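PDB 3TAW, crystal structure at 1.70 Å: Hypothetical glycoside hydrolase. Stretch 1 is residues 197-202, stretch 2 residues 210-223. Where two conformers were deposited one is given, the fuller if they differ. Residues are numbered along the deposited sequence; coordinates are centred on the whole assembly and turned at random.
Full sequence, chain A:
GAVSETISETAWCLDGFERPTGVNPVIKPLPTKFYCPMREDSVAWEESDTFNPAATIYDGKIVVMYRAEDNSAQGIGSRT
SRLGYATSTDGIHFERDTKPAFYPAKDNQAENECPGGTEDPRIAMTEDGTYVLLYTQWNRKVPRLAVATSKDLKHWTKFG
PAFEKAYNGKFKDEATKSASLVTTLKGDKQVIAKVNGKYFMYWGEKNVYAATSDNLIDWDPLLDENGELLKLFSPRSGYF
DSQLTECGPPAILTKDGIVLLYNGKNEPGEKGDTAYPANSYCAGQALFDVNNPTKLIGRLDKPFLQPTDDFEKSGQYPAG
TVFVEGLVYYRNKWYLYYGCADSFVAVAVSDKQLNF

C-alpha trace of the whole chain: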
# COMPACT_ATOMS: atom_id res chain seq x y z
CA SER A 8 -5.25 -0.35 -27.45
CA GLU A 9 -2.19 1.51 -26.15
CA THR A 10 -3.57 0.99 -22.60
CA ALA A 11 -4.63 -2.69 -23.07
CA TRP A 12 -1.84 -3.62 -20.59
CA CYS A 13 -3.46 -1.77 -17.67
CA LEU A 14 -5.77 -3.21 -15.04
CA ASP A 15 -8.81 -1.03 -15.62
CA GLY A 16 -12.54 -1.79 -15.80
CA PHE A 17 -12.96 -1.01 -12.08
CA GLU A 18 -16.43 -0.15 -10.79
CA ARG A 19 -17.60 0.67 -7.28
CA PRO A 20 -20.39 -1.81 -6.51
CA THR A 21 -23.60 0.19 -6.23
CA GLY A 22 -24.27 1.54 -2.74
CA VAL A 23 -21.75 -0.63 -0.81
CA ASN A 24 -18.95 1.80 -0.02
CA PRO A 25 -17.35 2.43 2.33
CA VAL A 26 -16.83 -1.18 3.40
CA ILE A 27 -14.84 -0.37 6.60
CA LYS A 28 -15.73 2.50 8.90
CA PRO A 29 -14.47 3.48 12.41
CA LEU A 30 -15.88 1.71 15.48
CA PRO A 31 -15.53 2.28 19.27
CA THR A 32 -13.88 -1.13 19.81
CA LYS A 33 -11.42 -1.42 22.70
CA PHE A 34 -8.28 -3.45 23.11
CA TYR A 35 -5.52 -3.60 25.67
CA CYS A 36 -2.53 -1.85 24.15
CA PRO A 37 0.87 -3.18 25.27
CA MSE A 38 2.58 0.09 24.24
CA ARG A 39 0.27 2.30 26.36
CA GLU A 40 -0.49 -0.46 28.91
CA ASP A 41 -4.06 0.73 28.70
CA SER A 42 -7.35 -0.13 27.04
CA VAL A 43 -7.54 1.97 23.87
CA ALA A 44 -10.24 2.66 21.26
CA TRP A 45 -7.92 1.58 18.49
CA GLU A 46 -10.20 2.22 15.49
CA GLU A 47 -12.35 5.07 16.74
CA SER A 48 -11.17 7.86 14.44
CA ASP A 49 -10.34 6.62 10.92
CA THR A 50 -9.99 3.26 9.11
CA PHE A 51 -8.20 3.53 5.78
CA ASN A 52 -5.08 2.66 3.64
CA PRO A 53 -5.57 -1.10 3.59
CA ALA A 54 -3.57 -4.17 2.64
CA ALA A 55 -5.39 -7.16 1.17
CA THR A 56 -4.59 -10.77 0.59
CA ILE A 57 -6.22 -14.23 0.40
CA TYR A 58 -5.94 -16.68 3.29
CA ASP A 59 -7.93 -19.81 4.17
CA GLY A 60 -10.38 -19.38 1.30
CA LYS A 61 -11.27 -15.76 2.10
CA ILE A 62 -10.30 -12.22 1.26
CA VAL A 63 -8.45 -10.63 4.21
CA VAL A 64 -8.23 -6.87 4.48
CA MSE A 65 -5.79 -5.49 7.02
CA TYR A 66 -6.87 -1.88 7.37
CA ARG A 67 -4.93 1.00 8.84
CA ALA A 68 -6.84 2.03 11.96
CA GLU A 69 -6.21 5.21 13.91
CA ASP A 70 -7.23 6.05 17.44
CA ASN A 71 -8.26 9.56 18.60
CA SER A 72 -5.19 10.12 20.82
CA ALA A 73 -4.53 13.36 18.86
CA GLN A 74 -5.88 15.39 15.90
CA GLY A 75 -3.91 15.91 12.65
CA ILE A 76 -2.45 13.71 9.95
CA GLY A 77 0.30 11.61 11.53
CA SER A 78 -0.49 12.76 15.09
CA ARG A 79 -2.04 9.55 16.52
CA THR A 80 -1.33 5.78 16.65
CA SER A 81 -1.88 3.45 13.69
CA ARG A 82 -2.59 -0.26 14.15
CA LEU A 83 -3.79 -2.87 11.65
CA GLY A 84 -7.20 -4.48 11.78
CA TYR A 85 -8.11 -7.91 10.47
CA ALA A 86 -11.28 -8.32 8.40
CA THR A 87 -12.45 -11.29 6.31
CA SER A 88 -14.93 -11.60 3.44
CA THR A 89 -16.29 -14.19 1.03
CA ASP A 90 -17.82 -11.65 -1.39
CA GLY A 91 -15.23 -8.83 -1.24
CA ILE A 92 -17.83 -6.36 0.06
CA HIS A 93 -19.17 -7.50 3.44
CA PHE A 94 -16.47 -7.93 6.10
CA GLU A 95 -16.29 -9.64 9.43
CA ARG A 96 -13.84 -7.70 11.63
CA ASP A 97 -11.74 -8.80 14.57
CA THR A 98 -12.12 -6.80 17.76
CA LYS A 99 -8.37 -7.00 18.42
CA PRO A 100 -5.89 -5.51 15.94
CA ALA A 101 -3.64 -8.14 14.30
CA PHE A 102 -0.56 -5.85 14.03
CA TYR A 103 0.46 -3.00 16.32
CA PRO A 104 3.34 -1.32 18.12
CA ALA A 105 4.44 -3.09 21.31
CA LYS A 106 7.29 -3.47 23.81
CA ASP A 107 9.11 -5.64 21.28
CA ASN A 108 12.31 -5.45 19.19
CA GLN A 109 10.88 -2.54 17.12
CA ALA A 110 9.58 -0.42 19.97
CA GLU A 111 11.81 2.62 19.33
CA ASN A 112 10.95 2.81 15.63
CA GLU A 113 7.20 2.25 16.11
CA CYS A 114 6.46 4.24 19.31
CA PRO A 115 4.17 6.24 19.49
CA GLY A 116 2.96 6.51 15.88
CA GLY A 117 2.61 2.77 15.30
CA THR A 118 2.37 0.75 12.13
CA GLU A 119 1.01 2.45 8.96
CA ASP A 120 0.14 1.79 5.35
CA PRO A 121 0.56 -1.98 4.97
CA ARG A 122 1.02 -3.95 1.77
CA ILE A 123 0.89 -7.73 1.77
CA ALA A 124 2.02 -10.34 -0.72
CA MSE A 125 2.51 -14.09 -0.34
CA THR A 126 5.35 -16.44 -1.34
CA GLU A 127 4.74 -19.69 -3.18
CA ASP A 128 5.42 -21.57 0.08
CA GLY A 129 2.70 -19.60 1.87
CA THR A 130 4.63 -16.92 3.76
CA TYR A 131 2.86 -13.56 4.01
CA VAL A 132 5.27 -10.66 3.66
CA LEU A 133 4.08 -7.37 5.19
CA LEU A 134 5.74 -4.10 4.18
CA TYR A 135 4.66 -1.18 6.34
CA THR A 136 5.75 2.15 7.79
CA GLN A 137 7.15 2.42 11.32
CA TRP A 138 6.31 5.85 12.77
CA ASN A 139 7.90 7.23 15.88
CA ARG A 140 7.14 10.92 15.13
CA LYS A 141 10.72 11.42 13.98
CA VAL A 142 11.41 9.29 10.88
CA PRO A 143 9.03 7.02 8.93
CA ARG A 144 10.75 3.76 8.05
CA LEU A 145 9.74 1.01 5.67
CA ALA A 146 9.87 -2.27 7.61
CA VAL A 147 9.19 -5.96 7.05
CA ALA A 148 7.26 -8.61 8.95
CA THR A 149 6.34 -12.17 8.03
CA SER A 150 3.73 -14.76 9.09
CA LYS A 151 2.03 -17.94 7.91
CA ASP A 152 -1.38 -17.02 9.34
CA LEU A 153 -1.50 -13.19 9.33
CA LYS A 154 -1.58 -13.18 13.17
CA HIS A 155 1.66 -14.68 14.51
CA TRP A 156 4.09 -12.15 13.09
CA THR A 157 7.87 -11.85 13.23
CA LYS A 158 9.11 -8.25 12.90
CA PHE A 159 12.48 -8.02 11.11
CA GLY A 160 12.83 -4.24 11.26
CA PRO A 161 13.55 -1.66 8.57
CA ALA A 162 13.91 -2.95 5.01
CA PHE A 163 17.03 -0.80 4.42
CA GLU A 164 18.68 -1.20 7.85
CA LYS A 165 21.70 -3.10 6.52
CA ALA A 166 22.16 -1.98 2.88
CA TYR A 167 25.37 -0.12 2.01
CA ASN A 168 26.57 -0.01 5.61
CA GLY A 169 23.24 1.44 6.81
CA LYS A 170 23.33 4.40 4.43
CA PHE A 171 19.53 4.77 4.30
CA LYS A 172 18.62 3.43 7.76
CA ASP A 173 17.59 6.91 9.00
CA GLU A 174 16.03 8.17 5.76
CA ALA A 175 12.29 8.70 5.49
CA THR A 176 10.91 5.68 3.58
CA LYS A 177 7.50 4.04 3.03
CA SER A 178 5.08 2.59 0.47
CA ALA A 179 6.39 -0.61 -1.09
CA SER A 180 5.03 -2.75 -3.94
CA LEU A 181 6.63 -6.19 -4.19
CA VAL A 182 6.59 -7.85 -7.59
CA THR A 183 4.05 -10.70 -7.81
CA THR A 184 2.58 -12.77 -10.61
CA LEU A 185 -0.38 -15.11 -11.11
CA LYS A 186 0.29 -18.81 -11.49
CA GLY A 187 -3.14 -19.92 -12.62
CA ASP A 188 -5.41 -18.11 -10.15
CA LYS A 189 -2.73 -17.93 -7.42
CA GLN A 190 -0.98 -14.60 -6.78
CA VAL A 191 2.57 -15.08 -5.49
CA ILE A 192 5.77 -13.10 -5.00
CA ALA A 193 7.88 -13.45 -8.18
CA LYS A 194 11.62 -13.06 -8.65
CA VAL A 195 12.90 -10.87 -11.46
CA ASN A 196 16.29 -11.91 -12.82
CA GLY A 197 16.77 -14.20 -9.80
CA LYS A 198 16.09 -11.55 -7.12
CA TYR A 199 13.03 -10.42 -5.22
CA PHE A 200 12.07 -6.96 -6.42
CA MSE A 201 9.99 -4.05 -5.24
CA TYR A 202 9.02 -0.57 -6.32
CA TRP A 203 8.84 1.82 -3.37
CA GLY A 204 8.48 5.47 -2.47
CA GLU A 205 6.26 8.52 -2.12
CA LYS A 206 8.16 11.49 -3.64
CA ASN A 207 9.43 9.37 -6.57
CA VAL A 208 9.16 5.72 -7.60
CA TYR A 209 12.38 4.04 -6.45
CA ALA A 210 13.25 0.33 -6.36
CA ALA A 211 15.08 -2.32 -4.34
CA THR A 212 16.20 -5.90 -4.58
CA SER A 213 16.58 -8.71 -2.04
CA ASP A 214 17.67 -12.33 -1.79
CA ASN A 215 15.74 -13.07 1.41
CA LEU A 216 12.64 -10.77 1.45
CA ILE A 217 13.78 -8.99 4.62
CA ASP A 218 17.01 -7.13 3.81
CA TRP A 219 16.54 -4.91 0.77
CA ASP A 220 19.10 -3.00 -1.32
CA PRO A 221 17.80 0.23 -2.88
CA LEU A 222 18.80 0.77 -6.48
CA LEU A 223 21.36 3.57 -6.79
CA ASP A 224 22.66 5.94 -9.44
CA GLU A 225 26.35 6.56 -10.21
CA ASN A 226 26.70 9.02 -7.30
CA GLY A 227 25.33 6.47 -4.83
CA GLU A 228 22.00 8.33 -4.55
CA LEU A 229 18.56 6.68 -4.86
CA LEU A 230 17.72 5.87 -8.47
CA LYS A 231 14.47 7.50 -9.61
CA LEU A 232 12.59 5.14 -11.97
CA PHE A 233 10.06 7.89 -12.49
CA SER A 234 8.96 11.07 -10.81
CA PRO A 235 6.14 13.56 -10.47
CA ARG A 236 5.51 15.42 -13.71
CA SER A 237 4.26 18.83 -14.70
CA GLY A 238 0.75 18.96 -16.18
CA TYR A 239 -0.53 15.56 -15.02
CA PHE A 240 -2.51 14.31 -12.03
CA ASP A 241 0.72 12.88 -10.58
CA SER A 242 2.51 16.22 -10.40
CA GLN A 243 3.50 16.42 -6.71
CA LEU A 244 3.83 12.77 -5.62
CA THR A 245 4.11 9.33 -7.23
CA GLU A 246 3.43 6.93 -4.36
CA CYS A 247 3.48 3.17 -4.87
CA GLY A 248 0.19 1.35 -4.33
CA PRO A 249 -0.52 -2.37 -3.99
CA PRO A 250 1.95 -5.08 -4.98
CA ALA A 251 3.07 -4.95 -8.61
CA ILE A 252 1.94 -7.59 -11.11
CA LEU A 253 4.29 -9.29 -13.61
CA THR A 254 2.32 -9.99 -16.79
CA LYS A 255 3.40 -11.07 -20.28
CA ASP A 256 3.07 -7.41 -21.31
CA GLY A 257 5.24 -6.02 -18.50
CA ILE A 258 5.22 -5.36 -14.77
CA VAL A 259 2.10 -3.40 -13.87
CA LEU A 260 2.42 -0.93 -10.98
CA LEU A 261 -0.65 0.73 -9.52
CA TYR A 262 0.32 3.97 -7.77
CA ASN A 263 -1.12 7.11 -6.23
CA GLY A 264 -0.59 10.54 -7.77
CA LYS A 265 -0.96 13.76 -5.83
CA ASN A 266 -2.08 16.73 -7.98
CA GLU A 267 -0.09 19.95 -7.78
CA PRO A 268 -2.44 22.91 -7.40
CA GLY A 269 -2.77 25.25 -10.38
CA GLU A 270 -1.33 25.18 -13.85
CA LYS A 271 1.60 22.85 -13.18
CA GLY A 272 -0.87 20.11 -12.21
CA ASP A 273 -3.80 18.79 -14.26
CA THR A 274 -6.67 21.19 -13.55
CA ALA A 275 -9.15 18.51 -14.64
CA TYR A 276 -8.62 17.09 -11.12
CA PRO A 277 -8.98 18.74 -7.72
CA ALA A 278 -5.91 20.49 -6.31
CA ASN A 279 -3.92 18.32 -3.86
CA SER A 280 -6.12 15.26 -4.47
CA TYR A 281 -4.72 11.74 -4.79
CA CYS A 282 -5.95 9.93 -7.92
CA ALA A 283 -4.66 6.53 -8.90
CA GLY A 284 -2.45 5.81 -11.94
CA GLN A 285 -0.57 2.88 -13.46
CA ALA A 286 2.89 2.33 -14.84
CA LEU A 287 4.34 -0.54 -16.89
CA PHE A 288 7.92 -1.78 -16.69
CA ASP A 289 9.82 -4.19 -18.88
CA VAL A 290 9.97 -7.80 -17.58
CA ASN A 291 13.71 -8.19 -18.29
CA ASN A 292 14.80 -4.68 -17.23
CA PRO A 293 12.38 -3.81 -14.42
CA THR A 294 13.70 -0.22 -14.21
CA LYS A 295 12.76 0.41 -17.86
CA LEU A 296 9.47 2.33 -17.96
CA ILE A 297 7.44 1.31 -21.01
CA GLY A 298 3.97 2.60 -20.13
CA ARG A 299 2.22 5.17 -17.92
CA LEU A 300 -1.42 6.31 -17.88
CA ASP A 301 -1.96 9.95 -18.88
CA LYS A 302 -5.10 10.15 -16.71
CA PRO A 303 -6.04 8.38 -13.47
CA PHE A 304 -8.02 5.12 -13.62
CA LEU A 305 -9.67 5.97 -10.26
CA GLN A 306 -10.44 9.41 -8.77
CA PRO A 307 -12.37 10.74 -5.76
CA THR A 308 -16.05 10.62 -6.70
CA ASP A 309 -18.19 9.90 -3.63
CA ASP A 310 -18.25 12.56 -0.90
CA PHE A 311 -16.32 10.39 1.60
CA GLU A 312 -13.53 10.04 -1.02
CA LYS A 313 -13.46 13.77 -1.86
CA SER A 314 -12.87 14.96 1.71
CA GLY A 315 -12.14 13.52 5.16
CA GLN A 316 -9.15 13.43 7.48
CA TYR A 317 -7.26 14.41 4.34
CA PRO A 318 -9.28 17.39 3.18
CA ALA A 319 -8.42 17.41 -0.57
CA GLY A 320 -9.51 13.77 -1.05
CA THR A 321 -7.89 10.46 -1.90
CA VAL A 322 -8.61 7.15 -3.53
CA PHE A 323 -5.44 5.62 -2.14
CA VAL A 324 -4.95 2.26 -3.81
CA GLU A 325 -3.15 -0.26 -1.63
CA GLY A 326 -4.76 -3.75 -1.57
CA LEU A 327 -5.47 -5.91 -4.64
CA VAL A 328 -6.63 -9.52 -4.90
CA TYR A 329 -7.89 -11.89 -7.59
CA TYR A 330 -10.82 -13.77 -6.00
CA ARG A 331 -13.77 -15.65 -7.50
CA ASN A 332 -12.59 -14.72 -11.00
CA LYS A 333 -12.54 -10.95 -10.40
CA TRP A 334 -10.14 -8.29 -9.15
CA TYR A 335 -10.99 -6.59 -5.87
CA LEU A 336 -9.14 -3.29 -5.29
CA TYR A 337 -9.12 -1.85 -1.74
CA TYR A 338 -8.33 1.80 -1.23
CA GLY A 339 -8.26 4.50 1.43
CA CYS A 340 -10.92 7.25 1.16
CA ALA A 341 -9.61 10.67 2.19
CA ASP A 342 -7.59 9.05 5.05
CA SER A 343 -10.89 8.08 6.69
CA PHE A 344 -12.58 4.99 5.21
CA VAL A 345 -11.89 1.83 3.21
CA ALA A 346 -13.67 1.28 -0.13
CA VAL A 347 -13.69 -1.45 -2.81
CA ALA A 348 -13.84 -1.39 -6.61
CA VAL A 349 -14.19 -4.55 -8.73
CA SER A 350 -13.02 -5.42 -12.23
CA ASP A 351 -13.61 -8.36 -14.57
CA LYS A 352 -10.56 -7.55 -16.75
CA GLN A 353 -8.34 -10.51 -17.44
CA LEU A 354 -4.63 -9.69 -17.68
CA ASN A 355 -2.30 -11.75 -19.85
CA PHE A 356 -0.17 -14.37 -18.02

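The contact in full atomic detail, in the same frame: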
# COMPACT_ATOMS: atom_id res chain seq x y z
N GLY A 197 16.25 -13.45 -10.94
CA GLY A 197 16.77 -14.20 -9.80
C GLY A 197 16.72 -13.52 -8.44
O GLY A 197 17.22 -14.08 -7.47
N LYS A 198 16.18 -12.31 -8.37
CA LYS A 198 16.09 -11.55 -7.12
C LYS A 198 14.65 -11.15 -6.85
O LYS A 198 13.89 -10.93 -7.78
CB LYS A 198 16.93 -10.27 -7.17
CG LYS A 198 18.45 -10.54 -7.27
CD LYS A 198 19.25 -9.54 -6.44
CE LYS A 198 20.72 -9.97 -6.28
NZ LYS A 198 21.21 -9.74 -4.86
N TYR A 199 14.31 -11.04 -5.58
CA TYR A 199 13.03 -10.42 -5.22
C TYR A 199 13.15 -8.95 -5.56
O TYR A 199 14.24 -8.37 -5.49
CB TYR A 199 12.73 -10.63 -3.76
CG TYR A 199 12.57 -12.09 -3.43
CD1 TYR A 199 11.47 -12.79 -3.88
CD2 TYR A 199 13.52 -12.77 -2.70
CE1 TYR A 199 11.30 -14.13 -3.60
CE2 TYR A 199 13.37 -14.13 -2.42
CZ TYR A 199 12.25 -14.79 -2.87
OH TYR A 199 12.05 -16.14 -2.60
N PHE A 200 12.04 -8.33 -5.93
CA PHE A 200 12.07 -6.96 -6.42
C PHE A 200 10.89 -6.18 -5.89
O PHE A 200 9.79 -6.71 -5.80
CB PHE A 200 12.02 -6.95 -7.97
CG PHE A 200 12.45 -5.64 -8.59
CD1 PHE A 200 11.55 -4.63 -8.79
CD2 PHE A 200 13.76 -5.44 -9.01
CE1 PHE A 200 11.93 -3.42 -9.36
CE2 PHE A 200 14.15 -4.23 -9.58
CZ PHE A 200 13.24 -3.23 -9.76
N MSE A 201 11.11 -4.92 -5.53
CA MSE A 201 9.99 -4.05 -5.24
C MSE A 201 10.21 -2.65 -5.77
O MSE A 201 11.35 -2.21 -5.97
CB MSE A 201 9.68 -4.02 -3.73
CG MSE A 201 10.78 -3.46 -2.89
SE MSE A 201 10.37 -3.55 -0.99
CE MSE A 201 11.77 -2.33 -0.44
N TYR A 202 9.08 -2.00 -6.07
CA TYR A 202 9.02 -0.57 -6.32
C TYR A 202 8.64 0.05 -4.99
O TYR A 202 7.81 -0.53 -4.24
CB TYR A 202 7.99 -0.23 -7.42
CG TYR A 202 8.32 -0.93 -8.71
CD1 TYR A 202 7.84 -2.21 -8.97
CD2 TYR A 202 9.13 -0.33 -9.66
CE1 TYR A 202 8.16 -2.87 -10.14
CE2 TYR A 202 9.47 -1.00 -10.84
CZ TYR A 202 8.99 -2.26 -11.07
OH TYR A 202 9.29 -2.95 -12.22
N ALA A 210 13.34 1.78 -6.39
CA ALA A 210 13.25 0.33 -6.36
C ALA A 210 14.27 -0.29 -5.42
O ALA A 210 15.15 0.42 -4.93
CB ALA A 210 13.38 -0.26 -7.77
N ALA A 211 14.13 -1.59 -5.16
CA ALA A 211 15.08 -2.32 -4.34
C ALA A 211 15.02 -3.78 -4.66
O ALA A 211 13.99 -4.29 -5.12
CB ALA A 211 14.79 -2.09 -2.85
N THR A 212 16.13 -4.46 -4.42
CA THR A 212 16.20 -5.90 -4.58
C THR A 212 16.54 -6.60 -3.26
O THR A 212 17.04 -5.98 -2.31
CB THR A 212 17.23 -6.28 -5.66
OG1 THR A 212 18.54 -5.85 -5.26
CG2 THR A 212 16.86 -5.63 -6.99
N SER A 213 16.29 -7.89 -3.22
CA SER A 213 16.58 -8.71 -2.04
C SER A 213 16.76 -10.15 -2.45
O SER A 213 16.14 -10.61 -3.42
CB SER A 213 15.42 -8.64 -1.04
OG SER A 213 15.63 -9.45 0.11
N ASP A 214 17.59 -10.87 -1.69
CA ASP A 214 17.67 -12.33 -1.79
C ASP A 214 16.82 -13.07 -0.76
O ASP A 214 16.59 -14.26 -0.92
CB ASP A 214 19.12 -12.80 -1.61
CG ASP A 214 20.04 -12.28 -2.69
OD1 ASP A 214 19.67 -12.33 -3.88
OD2 ASP A 214 21.16 -11.83 -2.33
N ASN A 215 16.37 -12.38 0.30
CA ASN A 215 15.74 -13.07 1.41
C ASN A 215 14.42 -12.46 1.88
O ASN A 215 13.89 -12.89 2.91
CB ASN A 215 16.72 -13.17 2.59
CG ASN A 215 17.03 -11.81 3.22
OD1 ASN A 215 16.49 -10.78 2.80
ND2 ASN A 215 17.89 -11.81 4.23
N LEU A 216 13.92 -11.47 1.15
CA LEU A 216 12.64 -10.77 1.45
C LEU A 216 12.66 -9.84 2.65
O LEU A 216 11.69 -9.10 2.85
CB LEU A 216 11.46 -11.75 1.52
CG LEU A 216 11.09 -12.38 0.17
CD1 LEU A 216 10.22 -13.64 0.36
CD2 LEU A 216 10.42 -11.38 -0.79
N ILE A 217 13.75 -9.83 3.41
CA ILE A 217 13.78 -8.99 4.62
C ILE A 217 14.81 -7.88 4.55
O ILE A 217 14.50 -6.77 4.96
CB ILE A 217 13.91 -9.80 5.95
CG1 ILE A 217 15.16 -10.68 5.97
CG2 ILE A 217 12.68 -10.65 6.14
CD1 ILE A 217 15.48 -11.26 7.33
N ASP A 218 16.00 -8.15 4.01
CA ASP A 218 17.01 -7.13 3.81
C ASP A 218 16.98 -6.73 2.33
O ASP A 218 17.19 -7.58 1.43
CB ASP A 218 18.38 -7.67 4.17
CG ASP A 218 18.47 -8.11 5.61
OD1 ASP A 218 18.17 -7.30 6.52
OD2 ASP A 218 18.79 -9.29 5.82
N TRP A 219 16.72 -5.45 2.11
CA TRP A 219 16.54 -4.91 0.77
C TRP A 219 17.63 -3.91 0.45
O TRP A 219 18.02 -3.14 1.32
CB TRP A 219 15.16 -4.25 0.65
CG TRP A 219 14.06 -5.25 0.73
CD1 TRP A 219 13.51 -5.78 1.87
CD2 TRP A 219 13.38 -5.87 -0.37
NE1 TRP A 219 12.54 -6.70 1.54
CE2 TRP A 219 12.44 -6.77 0.18
CE3 TRP A 219 13.47 -5.75 -1.76
CZ2 TRP A 219 11.59 -7.55 -0.62
CZ3 TRP A 219 12.63 -6.54 -2.55
CH2 TRP A 219 11.72 -7.42 -1.98
N ASP A 220 18.09 -3.92 -0.81
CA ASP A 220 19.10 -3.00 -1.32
C ASP A 220 18.46 -2.04 -2.32
O ASP A 220 18.09 -2.45 -3.43
CB ASP A 220 20.23 -3.76 -2.01
CG ASP A 220 20.98 -4.69 -1.07
OD1 ASP A 220 21.29 -4.29 0.08
OD2 ASP A 220 21.31 -5.81 -1.53
N PRO A 221 18.33 -0.77 -1.95
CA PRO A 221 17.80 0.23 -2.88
C PRO A 221 18.68 0.38 -4.10
O PRO A 221 19.91 0.32 -3.98
CB PRO A 221 17.81 1.51 -2.05
CG PRO A 221 17.67 1.03 -0.66
CD PRO A 221 18.56 -0.19 -0.62
N LEU A 222 18.05 0.53 -5.26
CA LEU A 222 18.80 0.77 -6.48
C LEU A 222 19.38 2.18 -6.44
O LEU A 222 18.70 3.13 -6.07
CB LEU A 222 17.89 0.60 -7.68
CG LEU A 222 17.77 -0.81 -8.26
CD1 LEU A 222 17.62 -1.87 -7.22
CD2 LEU A 222 16.69 -0.87 -9.32
N LEU A 223 20.64 2.30 -6.86
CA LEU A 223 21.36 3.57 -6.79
C LEU A 223 21.82 4.04 -8.16
O LEU A 223 21.96 3.25 -9.09
CB LEU A 223 22.59 3.45 -5.88
CG LEU A 223 22.38 2.93 -4.46
CD1 LEU A 223 23.75 2.84 -3.71
CD2 LEU A 223 21.38 3.81 -3.69
O HOH W 1 17.92 -14.05 -4.84
O HOH W 2 19.95 -7.47 -3.44

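Residues 199-202 and 210-213 run antiparallel as neighbouring strands, their axes 4.8 Å apart at closest approach. Two hydrogen-bonded pairs set the register. Tyr 199 N donates to Ser 213 O (2.9 Å) and Ser 213 N to Tyr 199 O (3.1 Å); Met 201 N donates to Ala 211 O and Ala 211 N to Met 201 O, both at 3.0 Å. Strand alternation then places Tyr 199, Met 201, Ala 211 and Ser 213 on one face of the sheet, Phe 200, Tyr 202, Ala 210 and Thr 212 on the other.

On the first face, the CA-to-CB bond of Trp 219 (chi1 m, chi2 83°) points toward strand 199-202, and its indole packs against Met 201. Met 201, a selenomethionine, adopts p, t, t, an extended chain beyond CB that carries SE over the six-membered ring, 3.8 Å from its centroid and only 9° off the normal; its CG lies over the same face, 3.6 Å from Trp 219 CZ3. Tyr 199, in the m rotamer, offers a ring face to Leu 216, whose CD2 sits 3.7 Å from the ring centroid. The turn carrying this leucine is braced by Ser 213: in the t rotamer, its OG accepts from Asn 215 N (3.0 Å) and donates to Asp 218 O (2.8 Å).

On the opposite face, Phe 200 is t, and its ring comes nearer the partner strand: CZ lies 3.6 Å from Ala 210 CB and CD2 3.7 Å from Thr 212 CG2.

At the margin, the side chain of Lys 198 passes Thr 212 (CD to CB, 3.9 Å) to form a salt bridge with Asp 214, NZ to OD1 3.2 Å. Although the CA-to-CB bond of Asp 214 points away, its m rotamer brings the carboxylate within reach.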